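PDB 5JOZ: Non-reducing end alpha-L-arabinofuranosidase BoGH43B from Bacteroides ovatus, which cleaves terminal non-reducing alpha-L-arabinofuranoside residues from xyloglucan side branches, as a glycoside hydrolase of family 43 in the periplasm. Local coordinates for residues F233-H238 with L254-V259; W250-G255 with T270-V275; G261-L266 with T443-T448. One frame throughout, in Å; residues are numbered along the deposited sequence.

Contact 1. Residues F233-H238 with L254-V259; sequences FQAIGH and LGIRPV
Strands 234-243 and 249-256 form an antiparallel beta hairpin in one four-stranded blade of the GH43 five-bladed propeller, and a beta bulge interrupts their pairing. The evidence is a shift of one residue between two hydrogen-bonded pairs, Gln234 with Ile256 and Gly237 with Leu254: Ala235 and Ile236 lie between them on one strand, Gly255 alone on the other. Ala235, at phi/psi 48°/43°, turns the corner and points its CB toward the partner strand, 3.9 Å from Ile256 CG1. The Ile256 branch lies alongside it because CG1 takes the crowded position between backbone N and carbonyl carbon. Leu254 CG takes the same crowded position, which folds the side chain back across the bulge: CD1 comes within 3.3 Å of Ala235 O, CG within 3.2 Å of Gly237 O, and CD2 within 3.8 Å of His238 CB. An alanine in place of Leu254 would remove these branches and probably loosen the packing over Ala235 O and Gly237 O and beside His238. On the other flank, Ile236 CD1 sits 3.9 Å from Gly255 CA, where a CB modelled on Gly255 would clash with that CD1. Phe233 and Arg257 run side by side, ring and guanidinium planes 70° apart, with CD1 of Phe233 4.0 Å from CG of Arg257. The far end of Arg257 is held by a salt bridge to Glu269, while the Phe233 ring meets Phe271 edge-to-face. Beyond the bulge the pairing resumes, Leu254 N reaching Gly237 O at 2.9 Å almost straight along the C=O axis.

Contact 2. Residues W250-G255 with T270-V275; sequences WAVCLG and TFLAPV
Four backbone hydrogen bonds join Trp250-Gly255 to Thr270-Val275, a reciprocal couple at each of the pairs Ala251 with Ala273 and Cys253 with Phe271. They differ in quality: Phe271 N meets Cys253 O at 2.8 Å nearly along the C=O axis, whereas Cys253 N lies 3.2 Å from Phe271 O and 39° out of its carbonyl plane. CA-H...O contacts occur at the non-hydrogen-bonded pairs, the shortest from Val252 CA to Phe271 O at 3.2 Å. This regular antiparallel register, without a bulge, makes the central pair of strands in a four-stranded propeller blade. Strand 249-256 has strand 234-243 on its other side, and beyond 269-277 comes the short strand 283-284. Of the aromatic contacts, the CH-pi contact of Trp250 is the clearest. With CG beside the backbone N, its indole swings across to the partner strand, and Pro274 CB stands over the six-membered ring, 3.8 Å from the centroid and 15° off the normal. Leu272 CG, set anti to its backbone N (chi1 -177°), packs 3.7 Å from CE3 of the same indole. Phe271 has nearly the same torsions, CG again beside the backbone N, but its ring meets the end of the other strand, with Cys253 O in its plane at the edge and CE1 3.4 Å from Gly255 CA. A modelled CB at Gly255 would collide with that CE1. Among the apolar contacts on the face of Ala251, Cys253, Phe271 and Ala273, Ala251 CB touches Val275 CG2 at 3.5 Å, and Cys253 SG rests 3.9 Å from Phe271 CB.

Contact 3. Residues G261-L266 with T443-T448; sequences GKYQHL and TETTYT
His265 brings its imidazole up to the turn at Glu444, with CE1 3.4 Å from Glu444 O, and meets Tyr447 tip to tip, CD2 3.3 Å from the phenol OH. Both approaches are made by ring carbons, and no direct hydrogen bond crosses between Gly261-Leu266 and Thr443-Thr448. The polar link is instead a water in the plane of the imidazole at its edge: it lies 2.9 Å from His265 NE2 and donates to Thr443 O at 2.6 Å. The ring thus meets the turn at Glu444 O and the strand at Tyr447 directly, and Thr443 O through the water. Its first torsion, chi1 64°, puts CG in the crowded position between backbone N and carbonyl carbon, and this turns the ring toward the opposite segment. Tyr447 OH is hydrogen-bonded to Gln365 OE1, which would help hold the phenol tip beside His265. Tyr263, two residues earlier in the loop, makes a lighter contact, its OH 3.7 Å from the methyl CG2 of Thr445, the two side chains crossing obliquely. The turn receiving these groups is braced internally: Thr443 N bonds to Thr446 O at 2.8 Å, and the hydroxyls of the same two threonines are hydrogen-bonded at 2.9 Å. The contact joins a loop of the GH43 catalytic region to the concanavalin A-like region and buries only 187 Å² over both sides. The loop follows strand 249-256 and packs Tyr263 and Gln264 on helix 470-473, while the turn connects strands 436-442 and 446-453, and the side chain of Tyr447 packs on Ile440 and Ala442 of strand 436-442.

In the fold
Contacts 1 and 2 share Leu254 and Gly255 on strand 249-256 and have centres about 11 Å apart, so they pair the two sides of one strand within a single sheet. They also meet directly, Phe233 CG lying 3.5 Å from Phe271 CE2. This part of the sheet reaches the catalytic centre: the side chains of His238 and Leu254 come within about 3 Å and 4 Å of that of Asp16, the inferred proton acceptor. Contact 3, away from the annotated sites, is about 14 Å from contact 1 and 23 Å from contact 2, centre to centre. Its loop continues from contact 1, and Val259 CG2 lies 3.7 Å from Glu444 O.

Contact 1. Residues F233-H238 with L254-V259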
ATOM      1  N   PHE A 233     -11.891  -7.397  12.454  1.00 32.25           N
ATOM      2  CA  PHE A 233     -11.030  -6.218  12.201  1.00 28.71           C
ATOM      3  C   PHE A 233     -10.405  -5.622  13.461  1.00 28.95           C
ATOM      4  O   PHE A 233     -11.094  -5.407  14.455  1.00 33.06           O
ATOM      5  CB  PHE A 233     -11.814  -5.096  11.533  1.00 24.79           C
ATOM      6  CG  PHE A 233     -12.654  -5.519  10.372  1.00 23.77           C
ATOM      7  CD1 PHE A 233     -12.281  -6.579   9.526  1.00 25.54           C
ATOM      8  CD2 PHE A 233     -13.805  -4.809  10.074  1.00 23.23           C
ATOM      9  CE1 PHE A 233     -13.063  -6.933   8.441  1.00 22.61           C
ATOM     10  CE2 PHE A 233     -14.584  -5.157   8.990  1.00 24.48           C
ATOM     11  CZ  PHE A 233     -14.220  -6.226   8.176  1.00 25.24           C
ATOM     12  N   GLN A 234      -9.115  -5.305  13.384  1.00 29.04           N
ATOM     13  CA  GLN A 234      -8.341  -4.815  14.523  1.00 28.99           C
ATOM     14  C   GLN A 234      -7.390  -3.679  14.064  1.00 26.66           C
ATOM     15  O   GLN A 234      -7.282  -3.401  12.864  1.00 24.25           O
ATOM     16  CB  GLN A 234      -7.582  -5.996  15.154  1.00 30.46           C
ATOM     17  CG  GLN A 234      -7.512  -6.019  16.683  1.00 40.99           C
ATOM     18  CD  GLN A 234      -8.865  -6.092  17.396  1.00 38.51           C
ATOM     19  OE1 GLN A 234      -9.758  -6.860  17.026  1.00 36.73           O
ATOM     20  NE2 GLN A 234      -9.002  -5.299  18.449  1.00 49.21           N
ATOM     21  N   ALA A 235      -6.742  -3.013  15.022  1.00 26.04           N
ATOM     22  CA  ALA A 235      -5.843  -1.868  14.765  1.00 30.64           C
ATOM     23  C   ALA A 235      -6.433  -0.816  13.821  1.00 28.23           C
ATOM     24  O   ALA A 235      -5.752  -0.304  12.927  1.00 27.82           O
ATOM     25  CB  ALA A 235      -4.483  -2.345  14.250  1.00 32.65           C
ATOM     26  N   ILE A 236      -7.708  -0.512  14.044  1.00 28.69           N
ATOM     27  CA  ILE A 236      -8.443   0.460  13.251  1.00 26.83           C
ATOM     28  C   ILE A 236      -7.970   1.871  13.651  1.00 28.45           C
ATOM     29  O   ILE A 236      -7.843   2.186  14.831  1.00 28.84           O
ATOM     30  CB  ILE A 236      -9.968   0.264  13.441  1.00 26.11           C
ATOM     31  CG1 ILE A 236     -10.442  -0.988  12.690  1.00 28.14           C
ATOM     32  CG2 ILE A 236     -10.763   1.490  13.013  1.00 26.77           C
ATOM     33  CD1 ILE A 236     -10.567  -0.826  11.184  1.00 27.06           C
ATOM     34  N   GLY A 237      -7.675   2.701  12.662  1.00 26.18           N
ATOM     35  CA  GLY A 237      -7.228   4.063  12.921  1.00 28.47           C
ATOM     36  C   GLY A 237      -6.704   4.729  11.673  1.00 27.03           C
ATOM     37  O   GLY A 237      -6.810   4.165  10.584  1.00 26.56           O
ATOM     38  N   HIS A 238      -6.138   5.924  11.842  1.00 26.93           N
ATOM     39  CA  HIS A 238      -5.655   6.758  10.731  1.00 26.81           C
ATOM     40  C   HIS A 238      -6.752   7.045   9.696  1.00 27.85           C
ATOM     41  O   HIS A 238      -6.628   6.724   8.507  1.00 28.91           O
ATOM     42  CB  HIS A 238      -4.408   6.157  10.063  1.00 28.70           C
ATOM     43  CG  HIS A 238      -3.529   7.180   9.404  1.00 30.87           C
ATOM     44  ND1 HIS A 238      -2.217   7.386   9.775  1.00 36.78           N
ATOM     45  CD2 HIS A 238      -3.785   8.079   8.424  1.00 33.56           C
ATOM     46  CE1 HIS A 238      -1.697   8.351   9.037  1.00 33.72           C
ATOM     47  NE2 HIS A 238      -2.631   8.794   8.215  1.00 32.78           N
ATOM     48  N   LEU A 254      -7.576   2.868   8.137  1.00 20.26           N
ATOM     49  CA  LEU A 254      -6.836   1.636   7.957  1.00 20.46           C
ATOM     50  C   LEU A 254      -7.181   0.662   9.058  1.00 20.82           C
ATOM     51  O   LEU A 254      -7.677   1.047  10.104  1.00 22.27           O
ATOM     52  CB  LEU A 254      -5.318   1.884   7.940  1.00 21.82           C
ATOM     53  CG  LEU A 254      -4.539   2.305   9.200  1.00 21.16           C
ATOM     54  CD1 LEU A 254      -4.435   1.226  10.276  1.00 23.83           C
ATOM     55  CD2 LEU A 254      -3.155   2.779   8.792  1.00 23.18           C
ATOM     56  N   GLY A 255      -6.887  -0.605   8.810  1.00 21.16           N
ATOM     57  CA  GLY A 255      -7.020  -1.655   9.812  1.00 21.58           C
ATOM     58  C   GLY A 255      -6.340  -2.926   9.346  1.00 22.73           C
ATOM     59  O   GLY A 255      -5.793  -2.986   8.230  1.00 19.57           O
ATOM     60  N   ILE A 256      -6.396  -3.954  10.185  1.00 26.34           N
ATOM     61  CA  ILE A 256      -5.859  -5.271   9.826  1.00 27.23           C
ATOM     62  C   ILE A 256      -6.937  -6.330   9.988  1.00 27.16           C
ATOM     63  O   ILE A 256      -7.891  -6.121  10.741  1.00 25.71           O
ATOM     64  CB  ILE A 256      -4.601  -5.623  10.645  1.00 26.84           C
ATOM     65  CG1 ILE A 256      -4.896  -5.594  12.153  1.00 27.01           C
ATOM     66  CG2 ILE A 256      -3.470  -4.654  10.298  1.00 26.78           C
ATOM     67  CD1 ILE A 256      -3.789  -6.169  13.013  1.00 25.50           C
ATOM     68  N   ARG A 257      -6.785  -7.434   9.249  1.00 27.33           N
ATOM     69  CA  ARG A 257      -7.654  -8.615   9.346  1.00 29.75           C
ATOM     70  C   ARG A 257      -6.779  -9.747   9.836  1.00 27.78           C
ATOM     71  O   ARG A 257      -6.133 -10.393   9.019  1.00 28.09           O
ATOM     72  CB  ARG A 257      -8.210  -9.011   7.983  1.00 29.78           C
ATOM     73  CG  ARG A 257      -9.302  -8.110   7.422  1.00 29.81           C
ATOM     74  CD  ARG A 257      -9.213  -8.068   5.899  1.00 31.81           C
ATOM     75  NE  ARG A 257     -10.108  -8.966   5.199  1.00 32.08           N
ATOM     76  CZ  ARG A 257     -10.006  -9.310   3.915  1.00 29.66           C
ATOM     77  NH1 ARG A 257      -9.032  -8.858   3.133  1.00 25.86           N
ATOM     78  NH2 ARG A 257     -10.903 -10.145   3.403  1.00 42.33           N
ATOM     79  N   PRO A 258      -6.720  -9.979  11.164  1.00 31.29           N
ATOM     80  CA  PRO A 258      -5.809 -11.029  11.643  1.00 29.19           C
ATOM     81  C   PRO A 258      -6.306 -12.452  11.348  1.00 31.25           C
ATOM     82  O   PRO A 258      -7.506 -12.668  11.197  1.00 32.93           O
ATOM     83  CB  PRO A 258      -5.744 -10.789  13.164  1.00 27.67           C
ATOM     84  CG  PRO A 258      -6.476  -9.513  13.432  1.00 26.86           C
ATOM     85  CD  PRO A 258      -7.421  -9.321  12.288  1.00 27.63           C
ATOM     86  N   VAL A 259      -5.372 -13.395  11.256  1.00 31.98           N
ATOM     87  CA  VAL A 259      -5.691 -14.820  11.128  1.00 32.66           C
ATOM     88  C   VAL A 259      -5.786 -15.398  12.549  1.00 32.48           C
ATOM     89  O   VAL A 259      -4.864 -15.219  13.350  1.00 35.68           O
ATOM     90  CB  VAL A 259      -4.606 -15.590  10.331  1.00 33.00           C
ATOM     91  CG1 VAL A 259      -5.085 -17.004  10.019  1.00 34.33           C
ATOM     92  CG2 VAL A 259      -4.219 -14.861   9.041  1.00 31.66           C
TER

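Contact 2. Residues W250-G255 with T270-V275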
ATOM      1  N   TRP A 250     -18.807  10.246   5.816  1.00 21.66           N
ATOM      2  CA  TRP A 250     -18.136   8.962   5.816  1.00 23.38           C
ATOM      3  C   TRP A 250     -16.669   9.157   6.177  1.00 24.44           C
ATOM      4  O   TRP A 250     -16.092  10.244   5.969  1.00 29.20           O
ATOM      5  CB  TRP A 250     -18.300   8.284   4.453  1.00 24.23           C
ATOM      6  CG  TRP A 250     -19.713   7.847   4.251  1.00 26.77           C
ATOM      7  CD1 TRP A 250     -20.761   8.612   3.817  1.00 29.67           C
ATOM      8  CD2 TRP A 250     -20.251   6.561   4.544  1.00 25.35           C
ATOM      9  NE1 TRP A 250     -21.919   7.862   3.794  1.00 28.30           N
ATOM     10  CE2 TRP A 250     -21.630   6.600   4.235  1.00 25.05           C
ATOM     11  CE3 TRP A 250     -19.699   5.368   5.012  1.00 25.69           C
ATOM     12  CZ2 TRP A 250     -22.460   5.499   4.402  1.00 25.86           C
ATOM     13  CZ3 TRP A 250     -20.522   4.269   5.162  1.00 25.16           C
ATOM     14  CH2 TRP A 250     -21.887   4.341   4.862  1.00 24.79           C
ATOM     15  N   ALA A 251     -16.091   8.112   6.763  1.00 21.49           N
ATOM     16  CA  ALA A 251     -14.683   8.058   7.102  1.00 21.33           C
ATOM     17  C   ALA A 251     -14.044   6.888   6.375  1.00 23.45           C
ATOM     18  O   ALA A 251     -14.632   5.811   6.290  1.00 23.77           O
ATOM     19  CB  ALA A 251     -14.511   7.893   8.600  1.00 21.43           C
ATOM     20  N   VAL A 252     -12.850   7.103   5.837  1.00 21.04           N
ATOM     21  CA  VAL A 252     -11.986   5.982   5.486  1.00 22.56           C
ATOM     22  C   VAL A 252     -10.909   5.912   6.556  1.00 23.46           C
ATOM     23  O   VAL A 252     -10.581   6.921   7.169  1.00 28.76           O
ATOM     24  CB  VAL A 252     -11.400   6.067   4.064  1.00 21.39           C
ATOM     25  CG1 VAL A 252     -12.527   5.996   3.047  1.00 19.03           C
ATOM     26  CG2 VAL A 252     -10.538   7.330   3.878  1.00 21.10           C
ATOM     27  N   CYS A 253     -10.415   4.707   6.804  1.00 23.92           N
ATOM     28  CA  CYS A 253      -9.363   4.460   7.788  1.00 23.40           C
ATOM     29  C   CYS A 253      -8.682   3.140   7.449  1.00 24.11           C
ATOM     30  O   CYS A 253      -9.166   2.386   6.585  1.00 22.20           O
ATOM     31  CB  CYS A 253      -9.950   4.367   9.189  1.00 25.15           C
ATOM     32  SG  CYS A 253     -10.858   2.823   9.464  1.00 26.76           S
ATOM     33  N   LEU A 254      -7.576   2.868   8.137  1.00 20.26           N
ATOM     34  CA  LEU A 254      -6.836   1.636   7.957  1.00 20.46           C
ATOM     35  C   LEU A 254      -7.181   0.662   9.058  1.00 20.82           C
ATOM     36  O   LEU A 254      -7.677   1.047  10.104  1.00 22.27           O
ATOM     37  CB  LEU A 254      -5.318   1.884   7.940  1.00 21.82           C
ATOM     38  CG  LEU A 254      -4.539   2.305   9.200  1.00 21.16           C
ATOM     39  CD1 LEU A 254      -4.435   1.226  10.276  1.00 23.83           C
ATOM     40  CD2 LEU A 254      -3.155   2.779   8.792  1.00 23.18           C
ATOM     41  N   GLY A 255      -6.887  -0.605   8.810  1.00 21.16           N
ATOM     42  CA  GLY A 255      -7.020  -1.655   9.812  1.00 21.58           C
ATOM     43  C   GLY A 255      -6.340  -2.926   9.346  1.00 22.73           C
ATOM     44  O   GLY A 255      -5.793  -2.986   8.230  1.00 19.57           O
ATOM     45  N   THR A 270      -7.814  -0.826   3.713  1.00 23.58           N
ATOM     46  CA  THR A 270      -8.634   0.371   3.797  1.00 23.58           C
ATOM     47  C   THR A 270     -10.096   0.025   4.037  1.00 22.23           C
ATOM     48  O   THR A 270     -10.662  -0.804   3.349  1.00 25.87           O
ATOM     49  CB  THR A 270      -8.500   1.209   2.517  1.00 25.50           C
ATOM     50  OG1 THR A 270      -7.161   1.697   2.414  1.00 31.76           O
ATOM     51  CG2 THR A 270      -9.449   2.406   2.524  1.00 26.73           C
ATOM     52  N   PHE A 271     -10.698   0.727   4.990  1.00 22.32           N
ATOM     53  CA  PHE A 271     -12.046   0.477   5.468  1.00 22.41           C
ATOM     54  C   PHE A 271     -12.898   1.733   5.292  1.00 23.04           C
ATOM     55  O   PHE A 271     -12.376   2.839   5.103  1.00 19.27           O
ATOM     56  CB  PHE A 271     -12.006   0.080   6.948  1.00 22.64           C
ATOM     57  CG  PHE A 271     -11.320  -1.238   7.207  1.00 23.68           C
ATOM     58  CD1 PHE A 271      -9.936  -1.333   7.201  1.00 25.03           C
ATOM     59  CD2 PHE A 271     -12.065  -2.389   7.448  1.00 26.00           C
ATOM     60  CE1 PHE A 271      -9.302  -2.546   7.427  1.00 24.93           C
ATOM     61  CE2 PHE A 271     -11.445  -3.605   7.675  1.00 25.75           C
ATOM     62  CZ  PHE A 271     -10.056  -3.686   7.669  1.00 25.95           C
ATOM     63  N   LEU A 272     -14.212   1.541   5.374  1.00 22.89           N
ATOM     64  CA  LEU A 272     -15.202   2.609   5.201  1.00 25.55           C
ATOM     65  C   LEU A 272     -16.210   2.528   6.335  1.00 26.69           C
ATOM     66  O   LEU A 272     -16.732   1.442   6.615  1.00 26.92           O
ATOM     67  CB  LEU A 272     -15.926   2.430   3.863  1.00 26.81           C
ATOM     68  CG  LEU A 272     -16.962   3.482   3.446  1.00 27.32           C
ATOM     69  CD1 LEU A 272     -16.310   4.858   3.312  1.00 24.52           C
ATOM     70  CD2 LEU A 272     -17.587   3.070   2.127  1.00 24.71           C
ATOM     71  N   ALA A 273     -16.483   3.654   6.995  1.00 25.48           N
ATOM     72  CA  ALA A 273     -17.497   3.684   8.049  1.00 26.63           C
ATOM     73  C   ALA A 273     -18.304   4.989   8.045  1.00 26.37           C
ATOM     74  O   ALA A 273     -17.746   6.052   7.789  1.00 24.24           O
ATOM     75  CB  ALA A 273     -16.846   3.458   9.405  1.00 26.27           C
ATOM     76  N   PRO A 274     -19.618   4.908   8.335  1.00 27.15           N
ATOM     77  CA  PRO A 274     -20.432   6.102   8.436  1.00 26.71           C
ATOM     78  C   PRO A 274     -20.137   6.843   9.737  1.00 27.06           C
ATOM     79  O   PRO A 274     -19.936   6.215  10.774  1.00 28.18           O
ATOM     80  CB  PRO A 274     -21.858   5.550   8.438  1.00 28.72           C
ATOM     81  CG  PRO A 274     -21.733   4.221   9.109  1.00 28.48           C
ATOM     82  CD  PRO A 274     -20.364   3.707   8.772  1.00 30.64           C
ATOM     83  N   VAL A 275     -20.091   8.169   9.649  1.00 29.26           N
ATOM     84  CA  VAL A 275     -19.796   9.048  10.774  1.00 26.98           C
ATOM     85  C   VAL A 275     -21.060   9.835  11.094  1.00 24.49           C
ATOM     86  O   VAL A 275     -21.662  10.434  10.213  1.00 29.03           O
ATOM     87  CB  VAL A 275     -18.651  10.022  10.414  1.00 26.98           C
ATOM     88  CG1 VAL A 275     -18.407  11.039  11.528  1.00 25.37           C
ATOM     89  CG2 VAL A 275     -17.385   9.241  10.112  1.00 27.99           C
TER

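Contact 3. Residues G261-L266 with T443-T448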
ATOM      1  N   GLY A 261      -7.165 -14.260  15.051  1.00 40.56           N
ATOM      2  CA  GLY A 261      -6.878 -13.175  15.982  1.00 35.97           C
ATOM      3  C   GLY A 261      -5.425 -12.960  16.404  1.00 38.79           C
ATOM      4  O   GLY A 261      -5.208 -12.245  17.375  1.00 40.21           O
ATOM      5  N   LYS A 262      -4.442 -13.536  15.691  1.00 36.65           N
ATOM      6  CA  LYS A 262      -3.008 -13.507  16.117  1.00 38.04           C
ATOM      7  C   LYS A 262      -2.067 -12.694  15.218  1.00 36.62           C
ATOM      8  O   LYS A 262      -1.285 -11.881  15.725  1.00 36.43           O
ATOM      9  CB  LYS A 262      -2.398 -14.913  16.190  1.00 40.00           C
ATOM     10  CG  LYS A 262      -3.243 -16.008  16.798  1.00 46.60           C
ATOM     11  CD  LYS A 262      -3.568 -15.774  18.259  1.00 51.64           C
ATOM     12  CE  LYS A 262      -4.031 -17.078  18.899  1.00 51.81           C
ATOM     13  NZ  LYS A 262      -4.806 -16.849  20.144  1.00 50.14           N
ATOM     14  N   TYR A 263      -2.107 -12.959  13.906  1.00 30.53           N
ATOM     15  CA  TYR A 263      -1.148 -12.393  12.953  1.00 30.73           C
ATOM     16  C   TYR A 263      -1.792 -11.898  11.640  1.00 29.77           C
ATOM     17  O   TYR A 263      -2.875 -12.347  11.251  1.00 25.96           O
ATOM     18  CB  TYR A 263      -0.034 -13.417  12.671  1.00 33.94           C
ATOM     19  CG  TYR A 263      -0.500 -14.735  12.083  1.00 31.98           C
ATOM     20  CD1 TYR A 263      -0.630 -14.901  10.707  1.00 29.89           C
ATOM     21  CD2 TYR A 263      -0.792 -15.826  12.905  1.00 33.62           C
ATOM     22  CE1 TYR A 263      -1.048 -16.105  10.161  1.00 33.84           C
ATOM     23  CE2 TYR A 263      -1.217 -17.036  12.376  1.00 33.59           C
ATOM     24  CZ  TYR A 263      -1.346 -17.177  11.000  1.00 37.67           C
ATOM     25  OH  TYR A 263      -1.773 -18.380  10.459  1.00 35.82           O
ATOM     26  N   GLN A 264      -1.129 -10.941  10.986  1.00 27.93           N
ATOM     27  CA  GLN A 264      -1.599 -10.398   9.708  1.00 26.32           C
ATOM     28  C   GLN A 264      -0.453 -10.324   8.710  1.00 24.39           C
ATOM     29  O   GLN A 264       0.643  -9.856   9.029  1.00 26.35           O
ATOM     30  CB  GLN A 264      -2.319  -9.034   9.900  1.00 25.17           C
ATOM     31  CG  GLN A 264      -1.440  -7.824  10.209  1.00 25.52           C
ATOM     32  CD  GLN A 264      -0.902  -7.117   8.977  1.00 24.48           C
ATOM     33  OE1 GLN A 264      -1.169  -7.526   7.854  1.00 31.87           O
ATOM     34  NE2 GLN A 264      -0.145  -6.042   9.188  1.00 23.99           N
ATOM     35  N   HIS A 265      -0.721 -10.784   7.493  1.00 28.84           N
ATOM     36  CA  HIS A 265       0.287 -10.796   6.420  1.00 29.20           C
ATOM     37  C   HIS A 265      -0.101 -10.030   5.161  1.00 29.85           C
ATOM     38  O   HIS A 265       0.784  -9.663   4.401  1.00 34.80           O
ATOM     39  CB  HIS A 265       0.707 -12.229   6.066  1.00 30.60           C
ATOM     40  CG  HIS A 265      -0.388 -13.084   5.505  1.00 30.25           C
ATOM     41  ND1 HIS A 265      -1.407 -13.596   6.278  1.00 31.00           N
ATOM     42  CD2 HIS A 265      -0.589 -13.562   4.253  1.00 28.27           C
ATOM     43  CE1 HIS A 265      -2.208 -14.328   5.521  1.00 28.71           C
ATOM     44  NE2 HIS A 265      -1.732 -14.323   4.288  1.00 28.21           N
ATOM     45  N   LEU A 266      -1.394  -9.770   4.943  1.00 27.27           N
ATOM     46  CA  LEU A 266      -1.824  -8.989   3.788  1.00 26.40           C
ATOM     47  C   LEU A 266      -1.491  -7.501   3.912  1.00 27.01           C
ATOM     48  O   LEU A 266      -1.497  -6.795   2.905  1.00 27.20           O
ATOM     49  CB  LEU A 266      -3.326  -9.138   3.544  1.00 27.92           C
ATOM     50  CG  LEU A 266      -3.924 -10.543   3.397  1.00 31.02           C
ATOM     51  CD1 LEU A 266      -5.367 -10.428   2.925  1.00 32.50           C
ATOM     52  CD2 LEU A 266      -3.121 -11.424   2.451  1.00 32.96           C
ATOM     53  N   THR A 443      -4.024 -20.092   1.307  1.00 27.67           N
ATOM     54  CA  THR A 443      -5.111 -20.023   2.288  1.00 30.38           C
ATOM     55  C   THR A 443      -4.649 -19.043   3.360  1.00 30.84           C
ATOM     56  O   THR A 443      -3.500 -18.586   3.313  1.00 23.81           O
ATOM     57  CB  THR A 443      -5.359 -21.384   2.971  1.00 28.30           C
ATOM     58  OG1 THR A 443      -4.232 -21.708   3.797  1.00 29.33           O
ATOM     59  CG2 THR A 443      -5.570 -22.485   1.933  1.00 27.60           C
ATOM     60  N   GLU A 444      -5.517 -18.770   4.337  1.00 30.91           N
ATOM     61  CA  GLU A 444      -5.187 -17.903   5.481  1.00 32.68           C
ATOM     62  C   GLU A 444      -3.884 -18.285   6.178  1.00 31.79           C
ATOM     63  O   GLU A 444      -3.104 -17.410   6.571  1.00 36.43           O
ATOM     64  CB  GLU A 444      -6.319 -17.909   6.508  1.00 41.22           C
ATOM     65  CG  GLU A 444      -7.515 -17.064   6.111  1.00 49.78           C
ATOM     66  CD  GLU A 444      -8.702 -17.279   7.027  1.00 61.55           C
ATOM     67  OE1 GLU A 444      -9.309 -18.367   6.947  1.00 75.44           O
ATOM     68  OE2 GLU A 444      -9.028 -16.364   7.820  1.00 62.13           O
ATOM     69  N   THR A 445      -3.642 -19.587   6.302  1.00 29.62           N
ATOM     70  CA  THR A 445      -2.489 -20.115   7.032  1.00 30.61           C
ATOM     71  C   THR A 445      -1.316 -20.556   6.142  1.00 30.31           C
ATOM     72  O   THR A 445      -0.165 -20.479   6.571  1.00 32.49           O
ATOM     73  CB  THR A 445      -2.909 -21.336   7.888  1.00 32.42           C
ATOM     74  OG1 THR A 445      -3.472 -22.339   7.035  1.00 31.36           O
ATOM     75  CG2 THR A 445      -3.953 -20.935   8.942  1.00 32.72           C
ATOM     76  N   THR A 446      -1.591 -21.049   4.937  1.00 33.32           N
ATOM     77  CA  THR A 446      -0.566 -21.769   4.157  1.00 36.86           C
ATOM     78  C   THR A 446      -0.479 -21.335   2.700  1.00 29.62           C
ATOM     79  O   THR A 446      -1.500 -21.122   2.032  1.00 25.28           O
ATOM     80  CB  THR A 446      -0.789 -23.301   4.195  1.00 39.19           C
ATOM     81  OG1 THR A 446      -2.076 -23.612   3.652  1.00 49.89           O
ATOM     82  CG2 THR A 446      -0.720 -23.827   5.632  1.00 40.35           C
ATOM     83  N   TYR A 447       0.761 -21.195   2.235  1.00 24.45           N
ATOM     84  CA  TYR A 447       1.063 -21.094   0.823  1.00 24.29           C
ATOM     85  C   TYR A 447       1.492 -22.468   0.392  1.00 25.49           C
ATOM     86  O   TYR A 447       2.279 -23.104   1.105  1.00 23.53           O
ATOM     87  CB  TYR A 447       2.236 -20.156   0.590  1.00 25.73           C
ATOM     88  CG  TYR A 447       1.976 -18.719   0.919  1.00 22.96           C
ATOM     89  CD1 TYR A 447       1.180 -17.937   0.089  1.00 23.83           C
ATOM     90  CD2 TYR A 447       2.562 -18.121   2.027  1.00 23.71           C
ATOM     91  CE1 TYR A 447       0.962 -16.599   0.361  1.00 22.74           C
ATOM     92  CE2 TYR A 447       2.349 -16.777   2.307  1.00 25.51           C
ATOM     93  CZ  TYR A 447       1.540 -16.028   1.473  1.00 23.42           C
ATOM     94  OH  TYR A 447       1.308 -14.704   1.752  1.00 30.37           O
ATOM     95  N   THR A 448       0.981 -22.921  -0.752  1.00 28.37           N
ATOM     96  CA  THR A 448       1.410 -24.172  -1.371  1.00 30.97           C
ATOM     97  C   THR A 448       1.984 -23.854  -2.753  1.00 32.55           C
ATOM     98  O   THR A 448       1.408 -23.063  -3.495  1.00 32.16           O
ATOM     99  CB  THR A 448       0.249 -25.177  -1.463  1.00 31.55           C
ATOM    100  OG1 THR A 448      -0.294 -25.367  -0.155  1.00 32.67           O
ATOM    101  CG2 THR A 448       0.725 -26.539  -2.002  1.00 33.12           C
TER
HETATM  102  O   HOH W   1      -3.151 -16.128   2.448  1.00 21.68           O